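Local coordinates for protein dihydrofolate reductase (Moritella profunda, PDB 3IA4) that reduces 7,8-dihydrofolate to 5,6,7,8-tetrahydrofolate with NADPH, probably a key step in making glycine, purines and DNA precursors, at residues W23-E28 with K148-Y153; A8-V14 with T115-T121. All blocks are in the same frame, centred on the assembly; numbering follows the deposited sequence.

Interaction 1 (W23-E28 with K148-Y153). With MTX (methotrexate), chain F.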
loop_
_atom_site.group_PDB
_atom_site.type_symbol
_atom_site.label_atom_id
_atom_site.label_comp_id
_atom_site.label_asym_id
_atom_site.label_seq_id
_atom_site.Cartn_x
_atom_site.Cartn_y
_atom_site.Cartn_z
ATOM N N TRP A 23 -12.548 -8.220 2.594
ATOM C CA TRP A 23 -13.605 -7.857 1.645
ATOM C C TRP A 23 -13.297 -8.551 0.338
ATOM O O TRP A 23 -12.173 -8.983 0.093
ATOM C CB TRP A 23 -13.695 -6.338 1.385
ATOM C CG TRP A 23 -12.389 -5.635 1.081
ATOM C CD1 TRP A 23 -11.674 -5.652 -0.094
ATOM C CD2 TRP A 23 -11.615 -4.874 2.010
ATOM N NE1 TRP A 23 -10.519 -4.862 0.029
ATOM C CE2 TRP A 23 -10.462 -4.403 1.322
ATOM C CE3 TRP A 23 -11.815 -4.501 3.368
ATOM C CZ2 TRP A 23 -9.491 -3.599 1.940
ATOM C CZ3 TRP A 23 -10.829 -3.706 3.994
ATOM C CH2 TRP A 23 -9.704 -3.245 3.271
ATOM N N HIS A 24 -14.334 -8.673 -0.487
ATOM C CA HIS A 24 -14.190 -9.181 -1.861
ATOM C C HIS A 24 -14.364 -8.005 -2.813
ATOM O O HIS A 24 -15.446 -7.428 -2.874
ATOM C CB HIS A 24 -15.286 -10.237 -2.148
ATOM C CG HIS A 24 -15.142 -10.870 -3.509
ATOM N ND1 HIS A 24 -15.948 -10.541 -4.579
ATOM C CD2 HIS A 24 -14.220 -11.735 -3.981
ATOM C CE1 HIS A 24 -15.537 -11.193 -5.658
ATOM N NE2 HIS A 24 -14.498 -11.936 -5.315
ATOM N N LEU A 25 -13.309 -7.610 -3.535
ATOM C CA LEU A 25 -13.373 -6.444 -4.381
ATOM C C LEU A 25 -12.280 -6.539 -5.457
ATOM O O LEU A 25 -11.282 -5.829 -5.444
ATOM C CB LEU A 25 -13.177 -5.173 -3.464
ATOM C CG LEU A 25 -13.839 -3.876 -3.887
ATOM C CD1 LEU A 25 -15.387 -4.030 -4.149
ATOM C CD2 LEU A 25 -13.533 -2.723 -2.863
ATOM N N PRO A 26 -12.441 -7.469 -6.406
ATOM C CA PRO A 26 -11.387 -7.760 -7.370
ATOM C C PRO A 26 -10.975 -6.554 -8.180
ATOM O O PRO A 26 -9.804 -6.459 -8.550
ATOM C CB PRO A 26 -12.049 -8.768 -8.340
ATOM C CG PRO A 26 -13.475 -8.934 -7.866
ATOM C CD PRO A 26 -13.626 -8.327 -6.521
ATOM N N ALA A 27 -11.902 -5.661 -8.517
ATOM C CA ALA A 27 -11.523 -4.521 -9.331
ATOM C C ALA A 27 -10.529 -3.602 -8.659
ATOM O O ALA A 27 -9.821 -2.839 -9.332
ATOM C CB ALA A 27 -12.775 -3.677 -9.721
ATOM N N GLU A 28 -10.558 -3.565 -7.330
ATOM C CA GLU A 28 -9.649 -2.707 -6.581
ATOM C C GLU A 28 -8.208 -3.155 -6.814
ATOM O O GLU A 28 -7.298 -2.329 -6.785
ATOM C CB GLU A 28 -9.955 -2.746 -5.099
ATOM C CG GLU A 28 -9.645 -1.427 -4.419
ATOM C CD GLU A 28 -8.168 -1.230 -4.052
ATOM O OE1 GLU A 28 -7.546 -2.219 -3.626
ATOM O OE2 GLU A 28 -7.652 -0.086 -4.185
ATOM N N LYS A 148 -19.546 -7.412 -10.013
ATOM C CA LYS A 148 -18.352 -8.150 -9.581
ATOM C C LYS A 148 -17.756 -7.575 -8.277
ATOM O O LYS A 148 -16.910 -8.186 -7.652
ATOM C CB LYS A 148 -17.267 -8.165 -10.674
ATOM C CG LYS A 148 -17.472 -9.324 -11.664
ATOM C CD LYS A 148 -16.287 -9.462 -12.644
ATOM C CE LYS A 148 -14.932 -9.691 -11.916
ATOM N NZ LYS A 148 -14.944 -10.595 -10.698
ATOM N N ASN A 149 -18.249 -6.411 -7.893
ATOM C CA ASN A 149 -17.673 -5.643 -6.780
ATOM C C ASN A 149 -18.820 -5.084 -5.983
ATOM O O ASN A 149 -19.444 -4.132 -6.405
ATOM C CB ASN A 149 -16.830 -4.493 -7.357
ATOM C CG ASN A 149 -15.666 -4.983 -8.123
ATOM O OD1 ASN A 149 -14.589 -5.286 -7.534
ATOM N ND2 ASN A 149 -15.857 -5.140 -9.454
ATOM N N PRO A 150 -19.079 -5.647 -4.790
ATOM C CA PRO A 150 -20.309 -5.382 -4.046
ATOM C C PRO A 150 -20.331 -4.081 -3.240
ATOM O O PRO A 150 -21.363 -3.776 -2.683
ATOM C CB PRO A 150 -20.394 -6.555 -3.068
ATOM C CG PRO A 150 -18.934 -7.097 -2.957
ATOM C CD PRO A 150 -18.257 -6.753 -4.223
ATOM N N HIS A 151 -19.236 -3.349 -3.161
ATOM C CA HIS A 151 -19.207 -2.133 -2.369
ATOM C C HIS A 151 -18.778 -0.983 -3.227
ATOM O O HIS A 151 -17.912 -1.151 -4.076
ATOM C CB HIS A 151 -18.112 -2.291 -1.245
ATOM C CG HIS A 151 -18.204 -3.598 -0.526
ATOM N ND1 HIS A 151 -19.330 -3.964 0.172
ATOM C CD2 HIS A 151 -17.319 -4.620 -0.381
ATOM C CE1 HIS A 151 -19.162 -5.176 0.682
ATOM N NE2 HIS A 151 -17.948 -5.594 0.372
ATOM N N ASN A 152 -19.336 0.203 -2.972
ATOM C CA ASN A 152 -18.841 1.404 -3.586
ATOM C C ASN A 152 -17.420 1.681 -3.079
ATOM O O ASN A 152 -17.136 1.463 -1.912
ATOM C CB ASN A 152 -19.694 2.574 -3.141
ATOM C CG ASN A 152 -21.135 2.487 -3.637
ATOM O OD1 ASN A 152 -21.372 1.968 -4.689
ATOM N ND2 ASN A 152 -22.091 3.001 -2.862
ATOM N N TYR A 153 -16.579 2.188 -3.950
ATOM C CA TYR A 153 -15.237 2.651 -3.500
ATOM C C TYR A 153 -14.783 3.814 -4.318
ATOM O O TYR A 153 -15.410 4.146 -5.336
ATOM C CB TYR A 153 -14.214 1.504 -3.445
ATOM C CG TYR A 153 -13.896 0.880 -4.805
ATOM C CD1 TYR A 153 -14.737 -0.067 -5.369
ATOM C CD2 TYR A 153 -12.770 1.273 -5.505
ATOM C CE1 TYR A 153 -14.438 -0.627 -6.651
ATOM C CE2 TYR A 153 -12.446 0.708 -6.757
ATOM C CZ TYR A 153 -13.286 -0.234 -7.307
ATOM O OH TYR A 153 -12.960 -0.773 -8.553
HETATM N N1 MTX F . -5.031 -1.988 -2.709
HETATM C C2 MTX F . -4.518 -0.751 -2.542
HETATM N NA2 MTX F . -5.257 0.287 -2.976
HETATM N N3 MTX F . -3.292 -0.571 -1.966
HETATM C C4 MTX F . -2.543 -1.638 -1.554
HETATM N NA4 MTX F . -1.389 -1.409 -0.974
HETATM C C4A MTX F . -3.035 -2.890 -1.750
HETATM N N5 MTX F . -2.271 -3.974 -1.383
HETATM C C6 MTX F . -2.781 -5.234 -1.571
HETATM C C7 MTX F . -4.024 -5.467 -2.157
HETATM N N8 MTX F . -4.786 -4.360 -2.556
HETATM C C8A MTX F . -4.273 -3.086 -2.334
HETATM C C9 MTX F . -1.910 -6.400 -1.117
HETATM N N10 MTX F . -2.380 -7.697 -1.601
HETATM C CM MTX F . -2.870 -8.649 -0.575
HETATM C C11 MTX F . -2.223 -8.756 -5.668
HETATM C C12 MTX F . -2.745 -9.644 -4.737
HETATM C C13 MTX F . -2.787 -9.311 -3.398
HETATM C C14 MTX F . -2.331 -8.058 -2.986
HETATM C C15 MTX F . -1.836 -7.180 -3.947
HETATM C C16 MTX F . -1.698 -7.527 -5.263
HETATM C C MTX F . -2.206 -9.029 -7.111
HETATM O O MTX F . -2.186 -10.326 -7.600
HETATM N N MTX F . -2.262 -7.962 -7.904
HETATM C CA MTX F . -2.109 -8.009 -9.330
HETATM C CT MTX F . -1.063 -6.999 -9.750
HETATM O O1 MTX F . -0.898 -5.954 -9.051
HETATM O O2 MTX F . -0.404 -7.199 -10.800
HETATM C CB MTX F . -3.407 -7.647 -10.064
HETATM C CG MTX F . -4.524 -8.639 -9.748
HETATM C CD MTX F . -4.293 -10.050 -10.298
HETATM O OE1 MTX F . -5.155 -10.963 -10.139
HETATM O OE2 MTX F . -3.249 -10.345 -10.918
HETATM O O HOH W 1 -16.850 -8.245 0.755
HETATM O O HOH W 2 -10.901 -0.118 -9.962
#

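Interaction 2 (A8-V14 with T115-T121). With NDP (NADPH dihydro-nicotinamide-adenine-dinucleotide phosphate), chain E.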
loop_
_atom_site.group_PDB
_atom_site.type_symbol
_atom_site.label_atom_id
_atom_site.label_comp_id
_atom_site.label_asym_id
_atom_site.label_seq_id
_atom_site.Cartn_x
_atom_site.Cartn_y
_atom_site.Cartn_z
ATOM N N ALA A 8 -5.765 0.527 0.644
ATOM C CA ALA A 8 -7.229 0.552 0.513
ATOM C C ALA A 8 -7.818 0.468 1.949
ATOM O O ALA A 8 -7.508 -0.459 2.700
ATOM C CB ALA A 8 -7.706 -0.651 -0.294
ATOM N N LEU A 9 -8.619 1.467 2.289
ATOM C CA LEU A 9 -9.179 1.594 3.673
ATOM C C LEU A 9 -10.680 1.392 3.668
ATOM O O LEU A 9 -11.401 2.123 2.987
ATOM C CB LEU A 9 -8.967 2.977 4.243
ATOM C CG LEU A 9 -7.557 3.397 4.783
ATOM C CD1 LEU A 9 -6.452 3.138 3.723
ATOM C CD2 LEU A 9 -7.658 4.911 5.206
ATOM N N ALA A 10 -11.159 0.469 4.484
ATOM C CA ALA A 10 -12.596 0.480 4.783
ATOM C C ALA A 10 -12.862 1.543 5.871
ATOM O O ALA A 10 -11.957 2.308 6.266
ATOM C CB ALA A 10 -13.020 -0.893 5.219
ATOM N N ASN A 11 -14.093 1.594 6.393
ATOM C CA ASN A 11 -14.404 2.608 7.403
ATOM C C ASN A 11 -13.479 2.448 8.618
ATOM O O ASN A 11 -13.045 1.335 8.922
ATOM C CB ASN A 11 -15.862 2.468 7.843
ATOM C CG ASN A 11 -16.845 2.895 6.743
ATOM O OD1 ASN A 11 -16.477 3.611 5.821
ATOM N ND2 ASN A 11 -18.115 2.497 6.877
ATOM N N ASN A 12 -13.228 3.574 9.304
ATOM C CA ASN A 12 -12.422 3.615 10.523
ATOM C C ASN A 12 -10.975 3.144 10.195
ATOM O O ASN A 12 -10.278 2.686 11.103
ATOM C CB ASN A 12 -13.049 2.718 11.605
ATOM C CG ASN A 12 -14.504 3.041 11.850
ATOM O OD1 ASN A 12 -14.838 4.201 11.999
ATOM N ND2 ASN A 12 -15.393 2.016 11.755
ATOM N N ARG A 13 -10.536 3.342 8.931
ATOM C CA ARG A 13 -9.147 3.025 8.482
ATOM C C ARG A 13 -8.772 1.567 8.570
ATOM O O ARG A 13 -7.608 1.201 8.635
ATOM C CB ARG A 13 -8.065 3.874 9.248
ATOM C CG ARG A 13 -8.455 5.312 9.325
ATOM C CD ARG A 13 -7.166 6.161 9.717
ATOM N NE ARG A 13 -6.522 5.782 11.014
ATOM C CZ ARG A 13 -6.854 6.264 12.213
ATOM N NH1 ARG A 13 -7.825 7.176 12.325
ATOM N NH2 ARG A 13 -6.185 5.905 13.291
ATOM N N VAL A 14 -9.780 0.678 8.646
ATOM C CA VAL A 14 -9.404 -0.758 8.639
ATOM C C VAL A 14 -8.757 -1.185 7.309
ATOM O O VAL A 14 -9.281 -0.865 6.222
ATOM C CB VAL A 14 -10.696 -1.680 8.811
ATOM C CG1 VAL A 14 -10.328 -3.185 8.592
ATOM C CG2 VAL A 14 -11.216 -1.572 10.239
ATOM N N THR A 115 -7.555 4.350 -1.523
ATOM C CA THR A 115 -8.893 3.924 -1.953
ATOM C C THR A 115 -9.748 3.859 -0.690
ATOM O O THR A 115 -9.294 3.315 0.321
ATOM C CB THR A 115 -8.751 2.531 -2.511
ATOM O OG1 THR A 115 -7.968 2.619 -3.713
ATOM C CG2 THR A 115 -10.144 1.921 -2.857
ATOM N N HIS A 116 -10.916 4.507 -0.699
ATOM C CA HIS A 116 -11.832 4.371 0.417
ATOM C C HIS A 116 -12.958 3.490 -0.019
ATOM O O HIS A 116 -13.635 3.796 -1.016
ATOM C CB HIS A 116 -12.375 5.756 0.766
ATOM C CG HIS A 116 -11.304 6.717 1.142
ATOM N ND1 HIS A 116 -10.820 6.806 2.435
ATOM C CD2 HIS A 116 -10.647 7.651 0.418
ATOM C CE1 HIS A 116 -9.894 7.757 2.484
ATOM N NE2 HIS A 116 -9.762 8.271 1.273
ATOM N N ILE A 117 -13.166 2.403 0.745
ATOM C CA ILE A 117 -14.301 1.483 0.509
ATOM C C ILE A 117 -15.471 1.732 1.458
ATOM O O ILE A 117 -15.275 1.864 2.675
ATOM C CB ILE A 117 -13.786 0.033 0.700
ATOM C CG1 ILE A 117 -12.561 -0.177 -0.185
ATOM C CG2 ILE A 117 -14.938 -0.991 0.436
ATOM C CD1 ILE A 117 -11.826 -1.537 0.100
ATOM N N GLU A 118 -16.701 1.811 0.930
ATOM C CA GLU A 118 -17.835 2.084 1.796
ATOM C C GLU A 118 -18.284 0.796 2.458
ATOM O O GLU A 118 -19.236 0.132 1.991
ATOM C CB GLU A 118 -18.983 2.707 1.004
ATOM C CG GLU A 118 -18.641 4.065 0.443
ATOM C CD GLU A 118 -19.852 4.745 -0.233
ATOM O OE1 GLU A 118 -21.021 4.343 0.053
ATOM O OE2 GLU A 118 -19.602 5.668 -1.039
ATOM N N LEU A 119 -17.583 0.407 3.529
ATOM C CA LEU A 119 -17.859 -0.848 4.201
ATOM C C LEU A 119 -17.416 -0.700 5.653
ATOM O O LEU A 119 -16.340 -0.168 5.893
ATOM C CB LEU A 119 -17.027 -1.946 3.528
ATOM C CG LEU A 119 -17.003 -3.286 4.253
ATOM C CD1 LEU A 119 -18.319 -4.027 4.215
ATOM C CD2 LEU A 119 -15.961 -4.070 3.506
ATOM N N THR A 120 -18.267 -1.113 6.608
ATOM C CA THR A 120 -17.814 -1.237 8.005
ATOM C C THR A 120 -17.513 -2.737 8.250
ATOM O O THR A 120 -18.396 -3.614 8.133
ATOM C CB THR A 120 -18.867 -0.768 8.969
ATOM O OG1 THR A 120 -19.087 0.633 8.753
ATOM C CG2 THR A 120 -18.409 -1.012 10.426
ATOM N N THR A 121 -16.271 -3.018 8.541
ATOM C CA THR A 121 -15.862 -4.409 8.737
ATOM C C THR A 121 -14.933 -4.436 9.948
ATOM O O THR A 121 -14.313 -3.417 10.277
ATOM C CB THR A 121 -15.217 -4.978 7.429
ATOM O OG1 THR A 121 -15.092 -6.408 7.516
ATOM C CG2 THR A 121 -13.899 -4.384 7.146
HETATM P PA NDP E . 3.694 -5.757 7.549
HETATM O O1A NDP E . 3.936 -4.288 7.782
HETATM O O2A NDP E . 3.256 -6.273 6.213
HETATM O O5B NDP E . 4.980 -6.666 7.990
HETATM C C5B NDP E . 5.619 -6.386 9.254
HETATM C C4B NDP E . 6.899 -7.213 9.256
HETATM O O4B NDP E . 7.853 -6.485 8.469
HETATM C C3B NDP E . 7.567 -7.201 10.653
HETATM O O3B NDP E . 6.994 -8.210 11.478
HETATM C C2B NDP E . 9.043 -7.393 10.345
HETATM O O2B NDP E . 9.298 -8.694 9.804
HETATM C C1B NDP E . 9.146 -6.480 9.140
HETATM N N9A NDP E . 9.544 -5.095 9.473
HETATM C C8A NDP E . 8.712 -4.108 9.841
HETATM N N7A NDP E . 9.377 -2.942 9.977
HETATM C C5A NDP E . 10.678 -3.194 9.665
HETATM C C6A NDP E . 11.926 -2.426 9.556
HETATM N N6A NDP E . 11.999 -1.089 9.862
HETATM N N1A NDP E . 13.032 -3.144 9.159
HETATM C C2A NDP E . 13.044 -4.431 8.831
HETATM N N3A NDP E . 11.943 -5.174 8.910
HETATM C C4A NDP E . 10.761 -4.599 9.312
HETATM O O3 NDP E . 2.680 -6.348 8.664
HETATM P PN NDP E . 1.282 -5.910 9.329
HETATM O O1N NDP E . 1.464 -4.598 9.999
HETATM O O2N NDP E . 0.783 -7.066 10.117
HETATM O O5D NDP E . 0.357 -5.610 8.077
HETATM C C5D NDP E . -0.174 -6.707 7.348
HETATM C C4D NDP E . -1.686 -6.552 7.226
HETATM O O4D NDP E . -2.002 -5.427 6.325
HETATM C C3D NDP E . -2.396 -7.772 6.621
HETATM O O3D NDP E . -3.679 -7.922 7.257
HETATM C C2D NDP E . -2.635 -7.379 5.162
HETATM O O2D NDP E . -3.752 -8.062 4.539
HETATM C C1D NDP E . -2.922 -5.912 5.328
HETATM N N1N NDP E . -2.672 -5.084 4.152
HETATM C C2N NDP E . -3.670 -4.316 3.712
HETATM C C3N NDP E . -3.448 -3.436 2.683
HETATM C C7N NDP E . -4.597 -2.603 2.207
HETATM O O7N NDP E . -4.368 -1.726 1.401
HETATM N N7N NDP E . -5.822 -2.720 2.727
HETATM C C4N NDP E . -2.125 -3.273 1.951
HETATM C C5N NDP E . -1.134 -4.120 2.592
HETATM C C6N NDP E . -1.440 -5.001 3.601
HETATM P P2B NDP E . 10.399 -9.672 10.487
HETATM O O1X NDP E . 10.581 -10.699 9.457
HETATM O O2X NDP E . 11.536 -8.764 10.810
HETATM O O3X NDP E . 9.774 -10.114 11.781
HETATM O O HOH W 3 -12.090 4.843 4.171
HETATM O O HOH W 4 -14.563 -0.801 8.948
HETATM O O HOH W 5 -14.611 4.349 4.017
HETATM O O HOH W 6 -14.489 -0.868 11.971
HETATM O O HOH W 7 -18.544 2.334 10.719
#

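Interaction 1 (W23-E28 with K148-Y153)
W23 starts the contact lightly. Its CB lies 4.4 Å from CD2 of H151, while the indole leads away from 148-153 toward the bound NADPH and the strands 2-9 and 111-117. H24 follows in the loop. Its backbone O is 3.2 Å from CD of P150, and P150 CD lies at the edge of the H24 ring, near its plane. A water joins the two segments here: it accepts from H24 N (2.8 Å) and sits 2.9 Å from H151 NE2. L25 is the main apolar piece. Its CD1 packs on CB of N149 (3.5 Å) and CD of P150 (4.0 Å), and its CD2 reaches CD1 of Y153 (3.8 Å). P26 lies where the chain enters the helix, with its CG 3.6 Å from NZ of K148. A27 N donates the direct hydrogen bond of the contact, to OD1 of N149 at 2.9 Å. This amide lies near the start of the helix, where no earlier turn can supply a carbonyl. OD1 of N149 takes that place, while its ND2 is held by D146. A27 CB also meets Y153 OH (3.1 Å), and a water bridges A27 O and that hydroxyl. E28 turns its carboxylate to methotrexate: OE2 accepts from NA2 at 2.7 Å, and OE1 is 2.7 Å from N1. Its CG rests 4.2 Å from CE2 of Y153. The loop leading into strand 153-160, with Y153, thus packs on the start of the helix. An acidic side chain on this helix, pairing with N1 and the 2-amino group of the diaminopteridine, is a hallmark of the antifolate site of dihydrofolate reductases.

Interaction 2 (A8-V14 with T115-T121)
This is a parallel strand pairing in the main mixed sheet, and the contact continues beyond the bridged pairs. Strands 2-9 and 111-117 lie side by side, and 8-14 and 115-121 take in their C-terminal ends and what follows. A8 pairs with T115 and L9 with H116. L9 N donates to T115 O at 2.8 Å, and L9 O accepts from I117 N at 2.9 Å, so L9 bonds to the residues on both sides of H116. CA-H...O contacts accompany the ladder. The side chains of A8 and T115 share one face of the sheet, those of L9 and H116 the other. Farther along, N11 N bonds to L119 O (2.9 Å) and N11 ND2 to T120 OG1 (2.8 Å). E118 centres an inverse gamma turn between I117 and L119. A10 CB packs near L119 CB (4.5 Å), and V14 CG1 meets T121 CG2 (4.0 Å). Waters fill the gaps: one donates to N11 O (2.6 Å) and accepts from T121 N (2.8 Å), and another links N11 OD1 with I117 O. T115 OG1 is hydrogen-bonded to E28. The nicotinamide uses the backbone of A8: A8 N donates to NADPH O7N and NADPH N7N donates to A8 O, both at 2.8 Å. These two bonds read the carboxamide through main-chain atoms, so they do not depend on the methyl side chain of A8.

In the fold
The two contacts touch one another beside the methotrexate and NADPH sites. Their centres are about 11 Å apart, and their segments alternate along the chain. E28 of interaction 1 and T115 of interaction 2 are joined by a probable hydrogen bond, OE2 to OG1 at 2.8 Å. The acid that holds the methotrexate ring is thus tied to the central sheet. Packing adds to this, with W23 CE2 3.4 Å from I117 CD1. Farther from the ligands, N152 O and E118 N form a probable hydrogen bond of 2.9 Å. Both contacts reach both ligands: W23 touches NADPH, and A8 and T115 touch methotrexate.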